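Local atomic coordinates of DUF5348 domain-containing protein (Ruminococcus gnavus, PDB entry 3NRL), a protein that is of unknown function and folds as a small, all-beta DUF5348 domain that assembles as a pair of identical subunits in the crystal. Residues G7-D12 against D67-R72; T15-I20 against G30-E35; F37-K42 against W56-L61. All coordinates share one frame; numbering follows the deposited sequence.

How the interactions relate
From the N terminus, strand 6-12 is the first element laid down, and its partner in interaction 1 is reached only at the end of the chain, so this contact closes the longest loop. Interactions 2 and 3 both fall within that span, one after the other and without crossing: 15-20 meets the loop 30-35, then 37-42 meets 56-61. Strand 6-12 lies between strands 17-23 and 70-72 in one antiparallel sheet, and 70-72 also borders 36-41. Phe10 O therefore joins interaction 1 to Asp19 N of interaction 2, whereas Arg70 O joins it to Lys40 N of interaction 3. Trp56 NE1 reaches Gly16 O, tying interaction 3 to interaction 2.

Interaction 1: G7-D12 against D67-R72; sequences GTLFYD and DGLRVR
Main-chain hydrogen bonds provide the first line of evidence for pairing between Gly7-Asp12 and Asp67-Arg72. Gly7 and Val71 form an antiparallel hydrogen-bonded pair: Gly7 N donates to Val71 O at 2.8 Å, and Val71 N returns the bond to Gly7 O. Next comes the non-hydrogen-bonded pair Thr8-Arg70, after which Leu9 N meets Leu69 O at 2.9 Å, almost along the C=O axis and nearly straight (178°). The last bond, Gly68 N to Leu9 O at 2.9 Å, is more bent (144°), although the donor lies in the carbonyl plane. Gly68 has backbone angles at which a side chain would collide with the preceding carbonyl oxygen.

The short segments 7-12 and 70-72 run at 117° to each other, so the pairing is antiparallel but strongly twisted or bent. This ladder places the last strand, 70-72, beside the first, 6-12, in the antiparallel sheet of the DUF5348 domain, with 70-72 bridging to strand 36-41.

One water extends the polar line: it accepts from Tyr11 N and donates to Asp67 OD1, 2.6 Å from the water oxygen. Asp67 OD1 is also bonded to Tyr18 OH, so two partners grip it.

Apolar contacts gather around Leu9. Val71 CG1, anti to its carbonyl carbon, touches Leu9 CB at 3.9 Å. Leu9 and Leu69 run side by side in the same direction, with CD2 of Leu9 4.2 Å from CD1 of Leu69. Separately, Val71 CG2, in the crowded position between backbone N and carbonyl carbon, packs 3.6 Å from Gly7 O.

On the face opposite Val71, Thr8 OG1 is hydrogen-bonded to Gly68 O of the second subunit.

Interaction 2: T15-I20 against G30-E35; sequences TGRYDI and GLHCGE. With SO4 (sulfate ion), chain C.
His32 sets the edge of its imidazole over the Arg17 guanidinium, with ND1 above the centre of that group and the two planes 85° apart. His32 ND1 is 3.2 Å from Arg17 NH1, but the angle is too poor for a hydrogen bond. Arg17, extended from CG to NE, spends its best donors on a sulfate ion, probably from the crystallisation liquor: NH1 gives a nearly straight bond (172°) to O1 at 2.7 Å, and NH2 reaches O2 at 2.6 Å. Cys33 N also donates to sulfate O1, at 2.9 Å. NH1 makes a further, weak bond to Leu31 O. An alanine in place of Arg17 removes the NH1 and NH2 donors and the surface under His32, and would probably weaken the hold on the sulfate and on the Leu31 carbonyl.

Loop 30-35, which follows the hairpin of strands 17-23 and 26-27, continues along strand 17-23 through a bond from Leu31 N to Tyr18 O (3.0 Å, 176°). One water bridges Tyr18 N and Leu31 O, and Gly30 N bonds weakly to Asp19 OD1.

The side chains of Leu31 and Ile20 cross at about a right angle, with Leu31 CD2 4.0 Å from Ile20 CD1. Farther on, the type II turn His32-Glu35 is closed by Glu35 N to His32 O and backed by His32 N to Glu35 OE2, through its anti lone pair.

Interaction 3: F37-K42 against W56-L61; sequences FDVKVK and WYLVGL
Segments Phe37-Lys42 and Trp56-Leu61 exchange no hydrogen bond, and their closest CA atoms, those of Val39 and Leu61, are 8.4 Å apart. That spacing excludes direct strand pairing; in the sheet, strand 44-52 runs between 36-41 and 56-59. The first segment is extended through Val41, so Phe37, Val39 and Val41 alternate with Asp38 and Lys40 and meet the other segment from one face. Strand 56-59 gives way at Gly60, whose positive phi (112°) is followed by a return to extended angles at Leu61. Through this bend Leu58 and Leu61, three positions apart, both point their CB atoms toward the first segment.

Two leucines therefore carry the contact from one side, and each meets two residues, Leu58 with two methyls and Leu61 with one. Leu58 forks: its CD2 comes within 4.0 Å of Phe37 CZ, while its CD1 meets Val39 CG2 tip to tip at 4.2 Å. Phe37 holds CG in the crowded position between backbone N and carbonyl carbon (chi1 55°), and its side chain crosses that of Leu58 at about a right angle.

With CG anti to its backbone N (chi1 -180°), Leu61 brings CD2 to 3.7 Å from Val39 CG1, the two side chains crossing obliquely. The same CD2 approaches Val41 CG2 head-on at 3.9 Å, so it touches both valines. Val39 is shared in turn: CG1 and CB lie against Leu61, and CG2 faces Leu58 but also borders Leu61 CD2.

Beyond these two segments, Leu58 also touches Leu66 and Leu69, and Phe37 packs on Val71 and Leu31. Strands 36-41, 44-52 and 56-59, consecutive in the chain and adjacent in the sheet, form a beta meander, and contact of strand 36-41 with strand 56-59 and the turn that follows it is consistent with a strongly curled sheet wrapped round a hydrophobic core.

Interaction 1: G7-D12 against D67-R72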
# COMPACT_ATOMS: atom_id res chain seq x y z
N GLY A 7 8.29 -2.25 -4.65
CA GLY A 7 7.23 -2.73 -3.77
C GLY A 7 6.28 -1.61 -3.38
O GLY A 7 6.35 -0.51 -3.91
N THR A 8 5.39 -1.91 -2.45
CA THR A 8 4.41 -0.93 -2.00
C THR A 8 4.57 -0.74 -0.50
O THR A 8 4.71 -1.70 0.25
CB THR A 8 2.99 -1.40 -2.29
OG1 THR A 8 2.78 -2.68 -1.70
CG2 THR A 8 2.77 -1.50 -3.78
N LEU A 9 4.54 0.52 -0.08
CA LEU A 9 4.70 0.90 1.32
C LEU A 9 3.35 0.86 2.05
O LEU A 9 2.34 1.33 1.53
CB LEU A 9 5.30 2.31 1.39
CG LEU A 9 5.76 2.88 2.73
CD1 LEU A 9 6.94 2.08 3.27
CD2 LEU A 9 6.15 4.34 2.54
N PHE A 10 3.35 0.29 3.25
CA PHE A 10 2.12 0.19 4.03
C PHE A 10 2.41 0.11 5.52
O PHE A 10 3.51 -0.27 5.93
CB PHE A 10 1.29 -1.02 3.57
CG PHE A 10 1.81 -2.34 4.09
CD1 PHE A 10 1.37 -2.84 5.31
CD2 PHE A 10 2.75 -3.06 3.37
CE1 PHE A 10 1.86 -4.05 5.81
CE2 PHE A 10 3.25 -4.27 3.86
CZ PHE A 10 2.80 -4.76 5.08
N TYR A 11 1.43 0.47 6.33
CA TYR A 11 1.60 0.44 7.78
C TYR A 11 1.11 -0.88 8.36
O TYR A 11 -0.01 -1.32 8.09
CB TYR A 11 0.85 1.60 8.44
CG TYR A 11 1.06 1.68 9.94
CD1 TYR A 11 2.33 1.94 10.47
CD2 TYR A 11 0.01 1.46 10.83
CE1 TYR A 11 2.54 1.99 11.85
CE2 TYR A 11 0.21 1.50 12.21
CZ TYR A 11 1.47 1.77 12.71
OH TYR A 11 1.68 1.81 14.07
N ASP A 12 1.95 -1.52 9.17
CA ASP A 12 1.60 -2.78 9.79
C ASP A 12 1.13 -2.55 11.23
O ASP A 12 1.91 -2.11 12.07
CB ASP A 12 2.81 -3.72 9.80
CG ASP A 12 2.47 -5.10 10.32
OD1 ASP A 12 1.94 -5.19 11.45
OD2 ASP A 12 2.73 -6.09 9.61
N ASP A 67 0.99 5.83 3.35
CA ASP A 67 0.23 4.66 2.91
C ASP A 67 0.01 4.51 1.42
O ASP A 67 -0.53 5.39 0.76
CB ASP A 67 -1.12 4.66 3.62
CG ASP A 67 -1.00 5.09 5.07
OD1 ASP A 67 -0.56 4.27 5.90
OD2 ASP A 67 -1.33 6.26 5.36
N GLY A 68 0.42 3.36 0.89
CA GLY A 68 0.21 3.06 -0.51
C GLY A 68 1.22 3.58 -1.51
O GLY A 68 1.06 3.37 -2.71
N LEU A 69 2.27 4.26 -1.05
CA LEU A 69 3.27 4.77 -1.97
C LEU A 69 4.01 3.62 -2.65
O LEU A 69 4.19 2.56 -2.05
CB LEU A 69 4.29 5.63 -1.23
CG LEU A 69 3.83 6.97 -0.65
CD1 LEU A 69 4.94 7.57 0.20
CD2 LEU A 69 3.47 7.93 -1.79
N ARG A 70 4.42 3.82 -3.90
CA ARG A 70 5.19 2.80 -4.59
C ARG A 70 6.64 3.13 -4.29
O ARG A 70 7.06 4.27 -4.44
CB ARG A 70 4.92 2.83 -6.10
CG ARG A 70 3.84 1.84 -6.52
CD ARG A 70 3.16 2.23 -7.81
NE ARG A 70 2.18 1.22 -8.22
CZ ARG A 70 1.18 1.44 -9.06
NH1 ARG A 70 0.99 2.65 -9.59
NH2 ARG A 70 0.35 0.45 -9.38
N VAL A 71 7.38 2.13 -3.82
CA VAL A 71 8.77 2.34 -3.47
C VAL A 71 9.71 1.37 -4.17
O VAL A 71 9.29 0.37 -4.76
CB VAL A 71 8.98 2.22 -1.94
CG1 VAL A 71 8.09 3.23 -1.22
CG2 VAL A 71 8.67 0.81 -1.48
N ARG A 72 11.00 1.68 -4.09
CA ARG A 72 12.05 0.89 -4.70
C ARG A 72 13.30 0.94 -3.82
O ARG A 72 13.62 1.99 -3.24
CB ARG A 72 12.38 1.46 -6.09
CG ARG A 72 13.81 1.22 -6.54
CD ARG A 72 14.45 2.51 -7.04
NE ARG A 72 14.53 2.57 -8.49
CZ ARG A 72 15.18 3.50 -9.17
NH1 ARG A 72 15.81 4.48 -8.53
NH2 ARG A 72 15.22 3.46 -10.49
O HOH W 1 -1.07 1.84 5.04

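Interaction 2: T15-I20 against G30-E35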
# COMPACT_ATOMS: atom_id res chain seq x y z
N THR A 15 2.74 -4.11 14.68
CA THR A 15 4.14 -3.70 14.63
C THR A 15 4.08 -2.26 14.14
O THR A 15 4.09 -2.02 12.93
CB THR A 15 4.99 -4.52 13.62
OG1 THR A 15 4.17 -4.91 12.52
CG2 THR A 15 5.60 -5.74 14.29
N GLY A 16 4.00 -1.32 15.08
CA GLY A 16 3.91 0.09 14.74
C GLY A 16 4.95 0.60 13.76
O GLY A 16 5.49 1.69 13.92
N ARG A 17 5.22 -0.20 12.73
CA ARG A 17 6.19 0.15 11.71
C ARG A 17 5.58 0.04 10.32
O ARG A 17 4.59 -0.66 10.11
CB ARG A 17 7.39 -0.80 11.76
CG ARG A 17 8.17 -0.80 13.05
CD ARG A 17 9.26 -1.87 12.99
NE ARG A 17 10.11 -1.86 14.16
CZ ARG A 17 10.97 -0.89 14.46
NH1 ARG A 17 11.08 0.16 13.65
NH2 ARG A 17 11.71 -0.96 15.55
N TYR A 18 6.19 0.75 9.38
CA TYR A 18 5.76 0.70 8.00
C TYR A 18 6.54 -0.47 7.42
O TYR A 18 7.61 -0.82 7.93
CB TYR A 18 6.12 2.01 7.28
CG TYR A 18 4.99 3.00 7.31
CD1 TYR A 18 3.96 2.94 6.37
CD2 TYR A 18 4.90 3.95 8.33
CE1 TYR A 18 2.85 3.78 6.46
CE2 TYR A 18 3.80 4.79 8.42
CZ TYR A 18 2.78 4.71 7.49
OH TYR A 18 1.69 5.53 7.61
N ASP A 19 6.00 -1.09 6.38
CA ASP A 19 6.67 -2.22 5.77
C ASP A 19 6.50 -2.13 4.27
O ASP A 19 5.76 -1.29 3.77
CB ASP A 19 6.09 -3.53 6.31
CG ASP A 19 6.95 -4.73 5.98
OD1 ASP A 19 8.09 -4.55 5.51
OD2 ASP A 19 6.48 -5.87 6.22
N ILE A 20 7.20 -3.00 3.55
CA ILE A 20 7.12 -2.99 2.10
C ILE A 20 6.75 -4.36 1.56
O ILE A 20 7.38 -5.36 1.88
CB ILE A 20 8.46 -2.59 1.48
CG1 ILE A 20 8.79 -1.14 1.87
CG2 ILE A 20 8.41 -2.75 -0.03
CD1 ILE A 20 10.18 -0.70 1.47
N GLY A 30 9.78 -4.92 7.90
CA GLY A 30 9.68 -3.78 8.79
C GLY A 30 10.82 -2.79 8.63
O GLY A 30 11.99 -3.14 8.77
N LEU A 31 10.46 -1.54 8.33
CA LEU A 31 11.43 -0.47 8.15
C LEU A 31 11.82 0.15 9.49
O LEU A 31 10.97 0.40 10.34
CB LEU A 31 10.84 0.62 7.26
CG LEU A 31 10.51 0.22 5.83
CD1 LEU A 31 9.70 1.32 5.16
CD2 LEU A 31 11.80 -0.04 5.07
N HIS A 32 13.11 0.40 9.68
CA HIS A 32 13.60 1.00 10.92
C HIS A 32 14.01 2.44 10.63
O HIS A 32 14.33 2.78 9.49
CB HIS A 32 14.80 0.21 11.44
CG HIS A 32 14.51 -1.24 11.68
ND1 HIS A 32 13.52 -1.67 12.54
CD2 HIS A 32 15.07 -2.36 11.16
CE1 HIS A 32 13.49 -2.99 12.53
NE2 HIS A 32 14.42 -3.43 11.70
N CYS A 33 14.01 3.28 11.66
CA CYS A 33 14.40 4.68 11.48
C CYS A 33 15.72 4.76 10.72
O CYS A 33 16.63 3.98 10.96
CB CYS A 33 14.54 5.39 12.82
SG CYS A 33 12.98 5.73 13.65
N GLY A 34 15.81 5.71 9.80
CA GLY A 34 17.03 5.88 9.03
C GLY A 34 17.12 5.12 7.72
O GLY A 34 17.97 5.44 6.89
N GLU A 35 16.27 4.13 7.51
CA GLU A 35 16.33 3.37 6.27
C GLU A 35 15.95 4.22 5.06
O GLU A 35 14.98 4.97 5.09
CB GLU A 35 15.43 2.13 6.36
CG GLU A 35 15.87 1.17 7.45
CD GLU A 35 15.42 -0.25 7.21
OE1 GLU A 35 15.85 -0.85 6.20
OE2 GLU A 35 14.64 -0.78 8.03
S SO4 C . 13.75 2.04 15.36
O1 SO4 C . 12.97 2.05 14.11
O2 SO4 C . 13.15 1.10 16.31
O3 SO4 C . 15.14 1.64 15.06
O4 SO4 C . 13.74 3.40 15.94
O HOH W 2 8.65 1.56 9.78

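Interaction 3: F37-K42 against W56-L61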
# COMPACT_ATOMS: atom_id res chain seq x y z
N PHE A 37 15.25 4.66 0.73
CA PHE A 37 14.66 4.02 -0.44
C PHE A 37 14.08 5.12 -1.33
O PHE A 37 14.06 6.28 -0.93
CB PHE A 37 13.57 3.03 -0.01
CG PHE A 37 12.49 3.64 0.85
CD1 PHE A 37 11.42 4.32 0.27
CD2 PHE A 37 12.54 3.51 2.24
CE1 PHE A 37 10.42 4.88 1.07
CE2 PHE A 37 11.54 4.07 3.04
CZ PHE A 37 10.48 4.75 2.46
N ASP A 38 13.65 4.77 -2.54
CA ASP A 38 13.07 5.76 -3.45
C ASP A 38 11.55 5.64 -3.49
O ASP A 38 11.00 4.56 -3.32
CB ASP A 38 13.56 5.59 -4.90
CG ASP A 38 15.06 5.80 -5.05
OD1 ASP A 38 15.60 6.77 -4.49
OD2 ASP A 38 15.69 4.99 -5.77
N VAL A 39 10.89 6.77 -3.72
CA VAL A 39 9.44 6.81 -3.84
C VAL A 39 9.13 7.20 -5.28
O VAL A 39 9.73 8.13 -5.82
CB VAL A 39 8.78 7.87 -2.93
CG1 VAL A 39 7.28 7.98 -3.27
CG2 VAL A 39 8.96 7.51 -1.46
N LYS A 40 8.20 6.48 -5.89
CA LYS A 40 7.82 6.76 -7.26
C LYS A 40 6.88 7.97 -7.28
O LYS A 40 5.87 8.00 -6.58
CB LYS A 40 7.11 5.54 -7.85
CG LYS A 40 6.74 5.67 -9.32
CD LYS A 40 7.97 5.65 -10.20
CE LYS A 40 7.58 5.68 -11.68
NZ LYS A 40 6.68 4.55 -12.05
N VAL A 41 7.25 8.96 -8.08
CA VAL A 41 6.45 10.17 -8.24
C VAL A 41 6.33 10.34 -9.74
O VAL A 41 7.28 10.75 -10.41
CB VAL A 41 7.14 11.39 -7.62
CG1 VAL A 41 6.27 12.63 -7.84
CG2 VAL A 41 7.38 11.16 -6.14
N LYS A 42 5.15 10.01 -10.25
CA LYS A 42 4.87 10.07 -11.67
C LYS A 42 5.87 9.16 -12.39
O LYS A 42 5.78 7.94 -12.29
CB LYS A 42 4.96 11.51 -12.19
CG LYS A 42 4.34 11.68 -13.58
CD LYS A 42 4.31 13.14 -14.01
CE LYS A 42 3.69 13.29 -15.39
NZ LYS A 42 3.62 14.72 -15.83
N TRP A 56 5.55 8.45 12.09
CA TRP A 56 6.43 8.18 10.96
C TRP A 56 6.29 9.23 9.86
O TRP A 56 5.19 9.67 9.54
CB TRP A 56 6.12 6.81 10.36
CG TRP A 56 6.35 5.67 11.29
CD1 TRP A 56 5.41 5.01 12.04
CD2 TRP A 56 7.60 5.04 11.58
NE1 TRP A 56 6.00 4.02 12.77
CE2 TRP A 56 7.35 4.01 12.51
CE3 TRP A 56 8.92 5.25 11.14
CZ2 TRP A 56 8.36 3.19 13.02
CZ3 TRP A 56 9.93 4.43 11.65
CH2 TRP A 56 9.64 3.41 12.57
N TYR A 57 7.42 9.64 9.28
CA TYR A 57 7.39 10.63 8.21
C TYR A 57 8.57 10.41 7.28
O TYR A 57 9.53 9.71 7.62
CB TYR A 57 7.42 12.05 8.79
CG TYR A 57 8.72 12.41 9.47
CD1 TYR A 57 9.72 13.09 8.78
CD2 TYR A 57 8.94 12.10 10.81
CE1 TYR A 57 10.91 13.45 9.41
CE2 TYR A 57 10.13 12.45 11.45
CZ TYR A 57 11.11 13.13 10.74
OH TYR A 57 12.27 13.49 11.37
N LEU A 58 8.50 11.01 6.09
CA LEU A 58 9.59 10.86 5.14
C LEU A 58 10.38 12.15 4.97
O LEU A 58 9.81 13.24 4.89
CB LEU A 58 9.04 10.42 3.78
CG LEU A 58 8.21 9.14 3.74
CD1 LEU A 58 7.78 8.86 2.30
CD2 LEU A 58 9.02 7.97 4.28
N VAL A 59 11.70 12.02 4.94
CA VAL A 59 12.56 13.16 4.71
C VAL A 59 12.88 13.06 3.22
O VAL A 59 13.24 11.99 2.73
CB VAL A 59 13.89 13.05 5.50
CG1 VAL A 59 14.86 14.13 5.03
CG2 VAL A 59 13.62 13.19 7.00
N GLY A 60 12.72 14.16 2.50
CA GLY A 60 13.02 14.16 1.08
C GLY A 60 11.84 14.31 0.16
O GLY A 60 12.01 14.51 -1.04
N LEU A 61 10.64 14.21 0.70
CA LEU A 61 9.44 14.33 -0.11
C LEU A 61 8.24 14.68 0.76
O LEU A 61 8.00 14.06 1.79
CB LEU A 61 9.18 13.01 -0.84
CG LEU A 61 7.97 12.89 -1.77
CD1 LEU A 61 8.06 13.88 -2.92
CD2 LEU A 61 7.90 11.46 -2.30